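Local atomic coordinates of DUF2442 domain-containing protein (Nitrosomonas europaea, PDB entry 2AUW), a protein that is of unknown function but may bind DNA. Residues G37-L40 against R41-D45; T72-R76 against D77-A81; I129-R132 against T133-L136. All blocks are in the same frame, centred on the assembly; numbering follows the deposited sequence. Where two conformers were deposited one is given.

Interaction 1: residues G37-L40 against R41-D45; sequences GDIL and RKIPD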
ATOM      1  N   GLY B  37     -30.240  -5.501  16.129  1.00 25.33           N
ATOM      2  CA  GLY B  37     -31.146  -6.218  17.050  1.00 26.95           C
ATOM      3  C   GLY B  37     -31.022  -7.733  16.937  1.00 28.02           C
ATOM      4  O   GLY B  37     -30.959  -8.439  17.946  1.00 29.31           O
ATOM      5  N   ASP B  38     -30.984  -8.213  15.704  0.70 28.65           N
ATOM      6  CA  ASP B  38     -30.861  -9.646  15.407  0.70 29.70           C
ATOM      7  C   ASP B  38     -29.557 -10.248  15.971  0.70 29.42           C
ATOM      8  O   ASP B  38     -29.577 -11.303  16.621  0.70 29.07           O
ATOM      9  CB  ASP B  38     -30.963  -9.884  13.885  0.70 30.64           C
ATOM     10  CG  ASP B  38     -32.394  -9.742  13.337  0.70 34.17           C
ATOM     11  OD1 ASP B  38     -33.368  -9.758  14.121  0.70 36.88           O
ATOM     12  OD2 ASP B  38     -32.552  -9.649  12.086  0.70 39.41           O
ATOM     13  N   ILE B  39     -28.420  -9.585  15.740  1.00 28.14           N
ATOM     14  CA  ILE B  39     -27.142 -10.077  16.256  1.00 27.51           C
ATOM     15  C   ILE B  39     -27.071 -10.024  17.783  1.00 27.63           C
ATOM     16  O   ILE B  39     -26.616 -10.989  18.411  1.00 27.09           O
ATOM     17  CB  ILE B  39     -25.864  -9.429  15.580  1.00 28.39           C
ATOM     18  CG1 ILE B  39     -24.578 -10.029  16.150  1.00 29.73           C
ATOM     19  CG2 ILE B  39     -25.820  -7.958  15.852  1.00 27.61           C
ATOM     20  CD1 ILE B  39     -24.350 -11.509  15.879  1.00 34.93           C
ATOM     21  N   LEU B  40     -27.520  -8.917  18.387  1.00 26.84           N
ATOM     22  CA  LEU B  40     -27.571  -8.819  19.865  1.00 27.37           C
ATOM     23  C   LEU B  40     -28.364  -9.999  20.482  1.00 27.44           C
ATOM     24  O   LEU B  40     -27.924 -10.610  21.458  1.00 27.83           O
ATOM     25  CB  LEU B  40     -28.197  -7.497  20.284  1.00 27.00           C
ATOM     26  CG  LEU B  40     -27.390  -6.211  20.012  1.00 26.53           C
ATOM     27  CD1 LEU B  40     -28.317  -5.010  20.251  1.00 24.75           C
ATOM     28  CD2 LEU B  40     -26.118  -6.113  20.876  1.00 25.45           C
ATOM     29  N   ARG B  41     -29.514 -10.319  19.891  1.00 29.11           N
ATOM     30  CA  ARG B  41     -30.383 -11.411  20.377  1.00 30.51           C
ATOM     31  C   ARG B  41     -29.731 -12.792  20.270  1.00 30.85           C
ATOM     32  O   ARG B  41     -30.118 -13.748  20.980  1.00 31.57           O
ATOM     33  CB  ARG B  41     -31.673 -11.428  19.569  1.00 31.24           C
ATOM     34  CG  ARG B  41     -32.618 -10.315  19.928  1.00 35.58           C
ATOM     35  CD  ARG B  41     -33.961 -10.511  19.263  1.00 40.41           C
ATOM     36  NE  ARG B  41     -33.999 -10.011  17.889  1.00 43.45           N
ATOM     37  CZ  ARG B  41     -34.186  -8.729  17.562  1.00 44.68           C
ATOM     38  NH1 ARG B  41     -34.334  -7.814  18.512  1.00 45.07           N
ATOM     39  NH2 ARG B  41     -34.220  -8.363  16.283  1.00 45.09           N
ATOM     40  N   LYS B  42     -28.770 -12.930  19.361  1.00 29.70           N
ATOM     41  CA  LYS B  42     -28.167 -14.231  19.112  1.00 29.91           C
ATOM     42  C   LYS B  42     -26.909 -14.509  19.919  1.00 30.11           C
ATOM     43  O   LYS B  42     -26.321 -15.598  19.821  1.00 29.82           O
ATOM     44  CB  LYS B  42     -27.910 -14.424  17.623  1.00 29.97           C
ATOM     45  CG  LYS B  42     -29.186 -14.696  16.867  1.00 30.14           C
ATOM     46  CD  LYS B  42     -28.866 -15.217  15.505  1.00 34.58           C
ATOM     47  CE  LYS B  42     -30.084 -15.214  14.623  1.00 38.31           C
ATOM     48  NZ  LYS B  42     -31.358 -15.106  15.390  1.00 41.62           N
ATOM     49  N   ILE B  43     -26.467 -13.522  20.693  1.00 30.21           N
ATOM     50  CA  ILE B  43     -25.266 -13.717  21.516  1.00 31.12           C
ATOM     51  C   ILE B  43     -25.641 -13.525  22.988  1.00 31.54           C
ATOM     52  O   ILE B  43     -25.836 -12.391  23.422  1.00 30.33           O
ATOM     53  CB  ILE B  43     -24.107 -12.763  21.117  1.00 30.86           C
ATOM     54  CG1 ILE B  43     -23.725 -12.955  19.649  1.00 31.08           C
ATOM     55  CG2 ILE B  43     -22.871 -13.020  21.997  1.00 32.18           C
ATOM     56  CD1 ILE B  43     -22.758 -11.901  19.148  1.00 31.58           C
ATOM     57  N   PRO B  44     -25.804 -14.630  23.744  1.00 32.39           N
ATOM     58  CA  PRO B  44     -26.292 -14.473  25.143  1.00 33.60           C
ATOM     59  C   PRO B  44     -25.559 -13.410  26.001  1.00 34.31           C
ATOM     60  O   PRO B  44     -26.193 -12.700  26.791  1.00 35.60           O
ATOM     61  CB  PRO B  44     -26.131 -15.883  25.731  1.00 33.49           C
ATOM     62  CG  PRO B  44     -26.348 -16.799  24.519  1.00 32.81           C
ATOM     63  CD  PRO B  44     -25.635 -16.058  23.376  1.00 32.95           C
ATOM     64  N   ASP B  45     -24.254 -13.302  25.835  1.00 35.54           N
ATOM     65  CA  ASP B  45     -23.438 -12.303  26.525  1.00 36.63           C
ATOM     66  C   ASP B  45     -23.866 -10.855  26.228  1.00 36.31           C
ATOM     67  O   ASP B  45     -23.609  -9.956  27.032  1.00 36.30           O
ATOM     68  CB  ASP B  45     -21.976 -12.487  26.129  1.00 38.02           C
ATOM     69  CG  ASP B  45     -21.280 -13.585  26.907  1.00 42.17           C
ATOM     70  OD1 ASP B  45     -21.934 -14.356  27.653  1.00 46.94           O
ATOM     71  OD2 ASP B  45     -20.046 -13.676  26.765  1.00 47.98           O
TER
HETATM   72  O   HOH W   1     -32.990 -12.273  16.434  1.00 41.39           O
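Arg41 folds back along the short helix 37-42 and reaches Asp38, three residues earlier. Arg41 CB lies 3.5 Å from Gly37 O, and CG comes nearer still to that oxygen. CD runs past it, and the chain then bends at chi3 (-84°), which swings the guanidinium back over the peptide it has just passed. Gly37 O sits 3.2 Å from the guanidinium plane, over its centre. The oxygen is therefore under a face and takes no hydrogen bond from NE or NH1; its bond comes from Arg41 N. At the edge of the group Arg41 NE gives a hydrogen bond to a water at 2.9 Å. At the tip Arg41 NH2 forms a salt bridge with OD1 of this conformer of Asp38 at 2.7 Å, nearly in the guanidinium plane. The carboxylate stands almost upright to that plane, at 78°. OD1 is met on its anti side but well out of the carboxylate plane. The same water has weak bonds to Lys42 NZ and, in this conformer, to Asp38 OD1.

Apolar packing lies elsewhere on the helix. Ile39 and Ile43 run side by side and point the same way, with their CD1 atoms 3.7 Å apart. An alanine in place of Ile43 would probably leave the CD1 end of Ile39 without this neighbour and open a gap beside it. Leu40 turns inward to Ile49, Leu50 and Phe74.

In the backbone, Lys42 N bonds to Ile39 O at 3.1 Å and only weakly to Asp38 O. Ile43 N reaches Leu40 O in another weak bond. With Asp38 in this conformer, attraction between the opposite charges probably helps hold the bent arginine on the exposed side. Lys42 joins only weakly, through the water.

Interaction 2: residues T72-R76 against D77-A81; sequences TEFGR and DNVYA
Phe74 and Val79 make the apolar contact where the loop enters helix 76-86. CB of Phe74 meets CG2 of Val79 at 3.5 Å. The valine uses the methyl beside its own backbone N, since CG1 lies anti to that N (chi1 173°). This puts CG2 against both Phe74 CB and the carbonyl oxygen of Gly75. The phenyl ring itself continues away from the helix. It meets the rings of Trp69 and Trp82 and rests on helix 37-42.

The backbone hydrogen bonds form the first turn. Gly75 is the N-cap residue. Gly75 O accepts from Val79 N at 3.1 Å, with the donor nearly in line with the carbonyl. Arg76 O accepts from Tyr80 N at 2.9 Å, and the N-H points almost straight at the oxygen (167°). Both are i to i+4 bonds, so the helix is regular from its start.

Contacts of side chains with backbone lie close to the cap. Arg76 CG sits between its backbone N and carbonyl carbon (chi1 68°) and lies 3.2 Å from Asp77 N. Asp77 OD1 comes within 3.7 Å of Gly75 C. A CB at Gly75 would probably come too close to this carboxylate oxygen in its present position.

The polar ends of the larger side chains look outward from the turn. Arg76 NH1 is hydrogen-bonded to Pro9 O, and Tyr80 OH to Glu30 OE1. The tyrosine ring also meets Trp26 and Phe7 edge-to-face.

The chemistry is divided. Main-chain bonds start the helix, one valine methyl packs on the loop, and the aromatic and charged groups tie the turn to other parts of the domain.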
ATOM      1  N   THR B  72     -16.176  -3.286  23.555  1.00 34.41           N
ATOM      2  CA  THR B  72     -15.755  -3.538  22.171  1.00 33.31           C
ATOM      3  C   THR B  72     -16.612  -4.617  21.448  1.00 32.06           C
ATOM      4  O   THR B  72     -16.077  -5.576  20.886  1.00 31.34           O
ATOM      5  CB  THR B  72     -14.264  -3.965  22.134  1.00 33.93           C
ATOM      6  OG1 THR B  72     -14.085  -5.112  22.978  1.00 34.62           O
ATOM      7  CG2 THR B  72     -13.358  -2.839  22.621  1.00 32.97           C
ATOM      8  N   GLU B  73     -17.927  -4.455  21.458  1.00 30.11           N
ATOM      9  CA  GLU B  73     -18.812  -5.534  20.996  1.00 29.23           C
ATOM     10  C   GLU B  73     -18.722  -5.802  19.496  1.00 28.47           C
ATOM     11  O   GLU B  73     -18.600  -6.971  19.090  1.00 28.53           O
ATOM     12  CB  GLU B  73     -20.266  -5.307  21.413  1.00 29.39           C
ATOM     13  CG  GLU B  73     -20.519  -5.528  22.914  1.00 29.50           C
ATOM     14  CD  GLU B  73     -20.185  -4.304  23.766  1.00 31.57           C
ATOM     15  OE1 GLU B  73     -20.450  -4.331  24.981  1.00 30.57           O
ATOM     16  OE2 GLU B  73     -19.657  -3.320  23.213  1.00 29.01           O
ATOM     17  N   PHE B  74     -18.791  -4.752  18.672  1.00 26.88           N
ATOM     18  CA  PHE B  74     -18.755  -4.991  17.205  1.00 25.58           C
ATOM     19  C   PHE B  74     -17.657  -4.229  16.486  1.00 25.00           C
ATOM     20  O   PHE B  74     -17.654  -3.001  16.526  1.00 24.96           O
ATOM     21  CB  PHE B  74     -20.077  -4.624  16.555  1.00 23.88           C
ATOM     22  CG  PHE B  74     -21.268  -5.305  17.151  1.00 24.50           C
ATOM     23  CD1 PHE B  74     -22.373  -4.566  17.531  1.00 24.91           C
ATOM     24  CD2 PHE B  74     -21.292  -6.684  17.306  1.00 24.83           C
ATOM     25  CE1 PHE B  74     -23.496  -5.182  18.076  1.00 27.10           C
ATOM     26  CE2 PHE B  74     -22.411  -7.323  17.859  1.00 24.53           C
ATOM     27  CZ  PHE B  74     -23.516  -6.572  18.240  1.00 24.26           C
ATOM     28  N   GLY B  75     -16.777  -4.957  15.785  1.00 24.67           N
ATOM     29  CA  GLY B  75     -15.728  -4.334  14.956  1.00 23.71           C
ATOM     30  C   GLY B  75     -16.326  -3.377  13.933  1.00 23.53           C
ATOM     31  O   GLY B  75     -17.387  -3.664  13.356  1.00 22.22           O
ATOM     32  N   ARG B  76     -15.676  -2.223  13.720  1.00 23.05           N
ATOM     33  CA  ARG B  76     -16.246  -1.227  12.785  1.00 23.55           C
ATOM     34  C   ARG B  76     -16.395  -1.813  11.376  1.00 22.32           C
ATOM     35  O   ARG B  76     -17.367  -1.523  10.690  1.00 22.55           O
ATOM     36  CB  ARG B  76     -15.444   0.096  12.768  1.00 24.49           C
ATOM     37  CG  ARG B  76     -14.070  -0.028  12.165  1.00 26.10           C
ATOM     38  CD  ARG B  76     -13.393   1.307  12.197  1.00 34.90           C
ATOM     39  NE  ARG B  76     -12.481   1.548  11.070  1.00 38.04           N
ATOM     40  CZ  ARG B  76     -11.239   1.065  10.975  1.00 42.00           C
ATOM     41  NH1 ARG B  76     -10.483   1.364   9.912  1.00 40.43           N
ATOM     42  NH2 ARG B  76     -10.759   0.266  11.924  1.00 42.09           N
ATOM     43  N   ASP B  77     -15.483  -2.706  10.986  1.00 21.74           N
ATOM     44  CA  ASP B  77     -15.521  -3.280   9.646  1.00 20.99           C
ATOM     45  C   ASP B  77     -16.762  -4.162   9.460  1.00 19.32           C
ATOM     46  O   ASP B  77     -17.389  -4.135   8.391  1.00 17.24           O
ATOM     47  CB  ASP B  77     -14.214  -4.024   9.294  1.00 22.35           C
ATOM     48  CG  ASP B  77     -13.849  -5.134  10.306  1.00 23.63           C
ATOM     49  OD1 ASP B  77     -14.041  -4.954  11.525  1.00 25.42           O
ATOM     50  OD2 ASP B  77     -13.397  -6.208   9.860  1.00 28.78           O
ATOM     51  N   ASN B  78     -17.076  -4.983  10.466  1.00 19.18           N
ATOM     52  CA  ASN B  78     -18.303  -5.801  10.404  1.00 19.88           C
ATOM     53  C   ASN B  78     -19.536  -4.905  10.378  1.00 18.38           C
ATOM     54  O   ASN B  78     -20.455  -5.140   9.618  1.00 18.85           O
ATOM     55  CB  ASN B  78     -18.381  -6.761  11.601  1.00 20.50           C
ATOM     56  CG  ASN B  78     -17.114  -7.576  11.761  1.00 22.68           C
ATOM     57  OD1 ASN B  78     -16.610  -8.157  10.806  1.00 27.28           O
ATOM     58  ND2 ASN B  78     -16.556  -7.555  12.954  1.00 24.84           N
ATOM     59  N   VAL B  79     -19.556  -3.871  11.220  1.00 18.74           N
ATOM     60  CA  VAL B  79     -20.734  -2.965  11.242  1.00 19.26           C
ATOM     61  C   VAL B  79     -20.958  -2.315   9.888  1.00 19.51           C
ATOM     62  O   VAL B  79     -22.076  -2.262   9.385  1.00 18.20           O
ATOM     63  CB  VAL B  79     -20.658  -1.899  12.352  1.00 19.27           C
ATOM     64  CG1 VAL B  79     -21.830  -0.910  12.174  1.00 20.17           C
ATOM     65  CG2 VAL B  79     -20.743  -2.586  13.727  1.00 20.16           C
ATOM     66  N   TYR B  80     -19.858  -1.852   9.273  1.00 20.13           N
ATOM     67  CA  TYR B  80     -19.936  -1.302   7.914  1.00 20.83           C
ATOM     68  C   TYR B  80     -20.542  -2.313   6.914  1.00 20.41           C
ATOM     69  O   TYR B  80     -21.485  -1.993   6.160  1.00 18.95           O
ATOM     70  CB  TYR B  80     -18.526  -0.838   7.498  1.00 20.37           C
ATOM     71  CG  TYR B  80     -18.471  -0.031   6.252  1.00 21.31           C
ATOM     72  CD1 TYR B  80     -18.631   1.375   6.295  1.00 20.84           C
ATOM     73  CD2 TYR B  80     -18.225  -0.633   5.028  1.00 23.28           C
ATOM     74  CE1 TYR B  80     -18.555   2.136   5.143  1.00 20.45           C
ATOM     75  CE2 TYR B  80     -18.168   0.123   3.860  1.00 22.20           C
ATOM     76  CZ  TYR B  80     -18.334   1.509   3.935  1.00 23.04           C
ATOM     77  OH  TYR B  80     -18.245   2.215   2.765  1.00 22.55           O
ATOM     78  N   ALA B  81     -20.000  -3.537   6.908  1.00 20.78           N
ATOM     79  CA  ALA B  81     -20.527  -4.619   6.054  1.00 20.87           C
ATOM     80  C   ALA B  81     -22.033  -4.866   6.256  1.00 20.10           C
ATOM     81  O   ALA B  81     -22.777  -5.020   5.265  1.00 19.94           O
ATOM     82  CB  ALA B  81     -19.762  -5.909   6.297  1.00 20.83           C
TER

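Interaction 3: residues I129-R132 against T133-L136; sequences IIPR and TIWL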
ATOM      1  N   ILE B 129     -16.913   1.204  -3.457  1.00 26.36           N
ATOM      2  CA  ILE B 129     -18.130   0.383  -3.363  1.00 26.90           C
ATOM      3  C   ILE B 129     -18.160  -0.627  -4.504  1.00 25.54           C
ATOM      4  O   ILE B 129     -17.707  -0.357  -5.622  1.00 26.00           O
ATOM      5  CB  ILE B 129     -19.448   1.211  -3.271  1.00 28.28           C
ATOM      6  CG1 ILE B 129     -19.845   1.736  -4.630  1.00 29.92           C
ATOM      7  CG2 ILE B 129     -19.397   2.298  -2.209  1.00 29.57           C
ATOM      8  CD1 ILE B 129     -20.843   0.802  -5.264  1.00 35.18           C
ATOM      9  N   ILE B 130     -18.674  -1.806  -4.211  1.00 24.61           N
ATOM     10  CA  ILE B 130     -18.655  -2.913  -5.159  1.00 24.64           C
ATOM     11  C   ILE B 130     -19.925  -2.909  -6.026  1.00 24.32           C
ATOM     12  O   ILE B 130     -21.049  -3.075  -5.492  1.00 24.42           O
ATOM     13  CB  ILE B 130     -18.493  -4.248  -4.410  1.00 24.24           C
ATOM     14  CG1 ILE B 130     -17.219  -4.226  -3.546  1.00 23.07           C
ATOM     15  CG2 ILE B 130     -18.477  -5.418  -5.412  1.00 26.27           C
ATOM     16  CD1 ILE B 130     -17.065  -5.440  -2.609  1.00 24.61           C
ATOM     17  N   PRO B 131     -19.762  -2.699  -7.349  1.00 24.93           N
ATOM     18  CA  PRO B 131     -20.973  -2.680  -8.172  1.00 25.59           C
ATOM     19  C   PRO B 131     -21.659  -4.065  -8.244  1.00 25.38           C
ATOM     20  O   PRO B 131     -21.003  -5.122  -8.122  1.00 24.01           O
ATOM     21  CB  PRO B 131     -20.480  -2.244  -9.550  1.00 25.81           C
ATOM     22  CG  PRO B 131     -19.015  -1.836  -9.402  1.00 26.85           C
ATOM     23  CD  PRO B 131     -18.531  -2.480  -8.138  1.00 24.83           C
ATOM     24  N   ARG B 132     -22.980  -4.040  -8.425  1.00 25.59           N
ATOM     25  CA  ARG B 132     -23.770  -5.253  -8.675  1.00 26.74           C
ATOM     26  C   ARG B 132     -23.123  -6.131  -9.769  1.00 26.76           C
ATOM     27  O   ARG B 132     -23.000  -7.331  -9.599  1.00 25.25           O
ATOM     28  CB  ARG B 132     -25.217  -4.844  -9.032  1.00 27.58           C
ATOM     29  CG  ARG B 132     -26.075  -5.911  -9.729  1.00 29.13           C
ATOM     30  CD  ARG B 132     -27.466  -5.367 -10.097  1.00 29.19           C
ATOM     31  NE  ARG B 132     -28.266  -6.465 -10.623  1.00 32.10           N
ATOM     32  CZ  ARG B 132     -29.152  -7.160  -9.924  1.00 34.52           C
ATOM     33  NH1 ARG B 132     -29.400  -6.858  -8.646  1.00 34.23           N
ATOM     34  NH2 ARG B 132     -29.802  -8.160 -10.511  1.00 34.12           N
ATOM     35  N   THR B 133     -22.685  -5.519 -10.869  1.00 25.91           N
ATOM     36  CA  THR B 133     -22.060  -6.261 -11.986  1.00 26.05           C
ATOM     37  C   THR B 133     -20.848  -7.132 -11.524  1.00 25.00           C
ATOM     38  O   THR B 133     -20.669  -8.274 -11.965  1.00 25.11           O
ATOM     39  CB  THR B 133     -21.593  -5.291 -13.085  1.00 25.76           C
ATOM     40  OG1 THR B 133     -22.596  -4.273 -13.313  1.00 26.89           O
ATOM     41  CG2 THR B 133     -21.332  -6.040 -14.353  1.00 25.46           C
ATOM     42  N   ILE B 134     -20.034  -6.583 -10.624  1.00 24.27           N
ATOM     43  CA  ILE B 134     -18.840  -7.278 -10.126  1.00 23.20           C
ATOM     44  C   ILE B 134     -19.253  -8.474  -9.283  1.00 23.62           C
ATOM     45  O   ILE B 134     -18.732  -9.578  -9.474  1.00 22.52           O
ATOM     46  CB  ILE B 134     -17.899  -6.302  -9.337  1.00 23.19           C
ATOM     47  CG1 ILE B 134     -17.169  -5.368 -10.321  1.00 23.67           C
ATOM     48  CG2 ILE B 134     -16.879  -7.079  -8.441  1.00 23.87           C
ATOM     49  CD1 ILE B 134     -16.286  -6.129 -11.338  1.00 25.73           C
ATOM     50  N   TRP B 135     -20.198  -8.274  -8.355  1.00 23.06           N
ATOM     51  CA  TRP B 135     -20.672  -9.401  -7.554  1.00 23.34           C
ATOM     52  C   TRP B 135     -21.324 -10.526  -8.382  1.00 23.78           C
ATOM     53  O   TRP B 135     -21.067 -11.707  -8.151  1.00 23.74           O
ATOM     54  CB  TRP B 135     -21.570  -8.940  -6.400  1.00 21.91           C
ATOM     55  CG  TRP B 135     -21.935 -10.078  -5.496  1.00 22.82           C
ATOM     56  CD1 TRP B 135     -23.194 -10.575  -5.260  1.00 22.36           C
ATOM     57  CD2 TRP B 135     -21.029 -10.911  -4.760  1.00 21.52           C
ATOM     58  NE1 TRP B 135     -23.117 -11.659  -4.418  1.00 21.12           N
ATOM     59  CE2 TRP B 135     -21.808 -11.873  -4.077  1.00 22.72           C
ATOM     60  CE3 TRP B 135     -19.632 -10.919  -4.587  1.00 21.89           C
ATOM     61  CZ2 TRP B 135     -21.243 -12.839  -3.242  1.00 22.63           C
ATOM     62  CZ3 TRP B 135     -19.066 -11.897  -3.758  1.00 22.13           C
ATOM     63  CH2 TRP B 135     -19.882 -12.834  -3.085  1.00 22.55           C
ATOM     64  N   LEU B 136     -22.137 -10.164  -9.369  1.00 23.80           N
ATOM     65  CA  LEU B 136     -22.674 -11.163 -10.284  1.00 23.63           C
ATOM     66  C   LEU B 136     -21.530 -11.925 -10.987  1.00 24.06           C
ATOM     67  O   LEU B 136     -21.596 -13.150 -11.135  1.00 24.09           O
ATOM     68  CB  LEU B 136     -23.609 -10.489 -11.298  1.00 23.67           C
ATOM     69  CG  LEU B 136     -24.951  -9.944 -10.765  1.00 24.02           C
ATOM     70  CD1 LEU B 136     -25.647  -9.186 -11.887  1.00 24.35           C
ATOM     71  CD2 LEU B 136     -25.851 -11.075 -10.283  1.00 23.96           C
TER
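Ile130, Pro131 and Ile134 form the close-packed side of the turn that starts helix 132-144. CG2 of Ile130 touches CG2 of Ile134 at 3.8 Å, and the two side chains cross at about a right angle. Ile134 sends CG1 the other way, to Pro131 CD at 3.9 Å. It can serve both partners because CG1 lies beside its backbone N (chi1 -74°) while CG2 lies beside its carbonyl carbon. The proline ring runs alongside it, pointing the same way. Tyr123 of helix 117-124 touches all three residues, and Phe95 of helix 92-101 covers both isoleucines.

The other side is looser and exposed. The chain of Arg132 is extended from CG to NE, with CG anti to its own N (chi1 162°). It crosses Leu136 at a slant, and CD1 of the leucine reaches Arg132 CG at 3.9 Å and NE only a little farther off. This is a contact between one leucine methyl and the arginine chain from CG to NE.

The main chain joins the two sides. Pro131 O takes a nearly straight bond from Trp135 N at 3.3 Å and a weak one from Ile134 N. Arg132 O accepts from Leu136 N at 3.0 Å, with an N-H angle of 175°. The indole of Trp135 leads away from the turn, toward Met94 and Arg101.

Pro131 at the N-cap, followed by regular i to i+4 bonds, makes this a helix N-terminus. Its apolar face packs on helices 92-101 and 117-124.

The three contacts are local and follow one another along the chain. Interaction 1 spans helix 37-42 and the turn that follows, interaction 2 opens helix 76-86, and interaction 3 opens helix 132-144. Interactions 1 and 2 belong to the DUF2442 part of the protein, with centres about 14 Å apart. They touch through Phe74, whose CZ is 3.6 Å from Ile39 CG2 and 3.7 Å from Leu40 CD2. The centre of interaction 3 is about 22 Å from that of interaction 2 and about 30 Å from that of interaction 1. Interactions 2 and 3 do not touch; their nearest atoms are about 5 Å apart. Helix 92-101 contacts both, which links the DUF2442 part to the helical part.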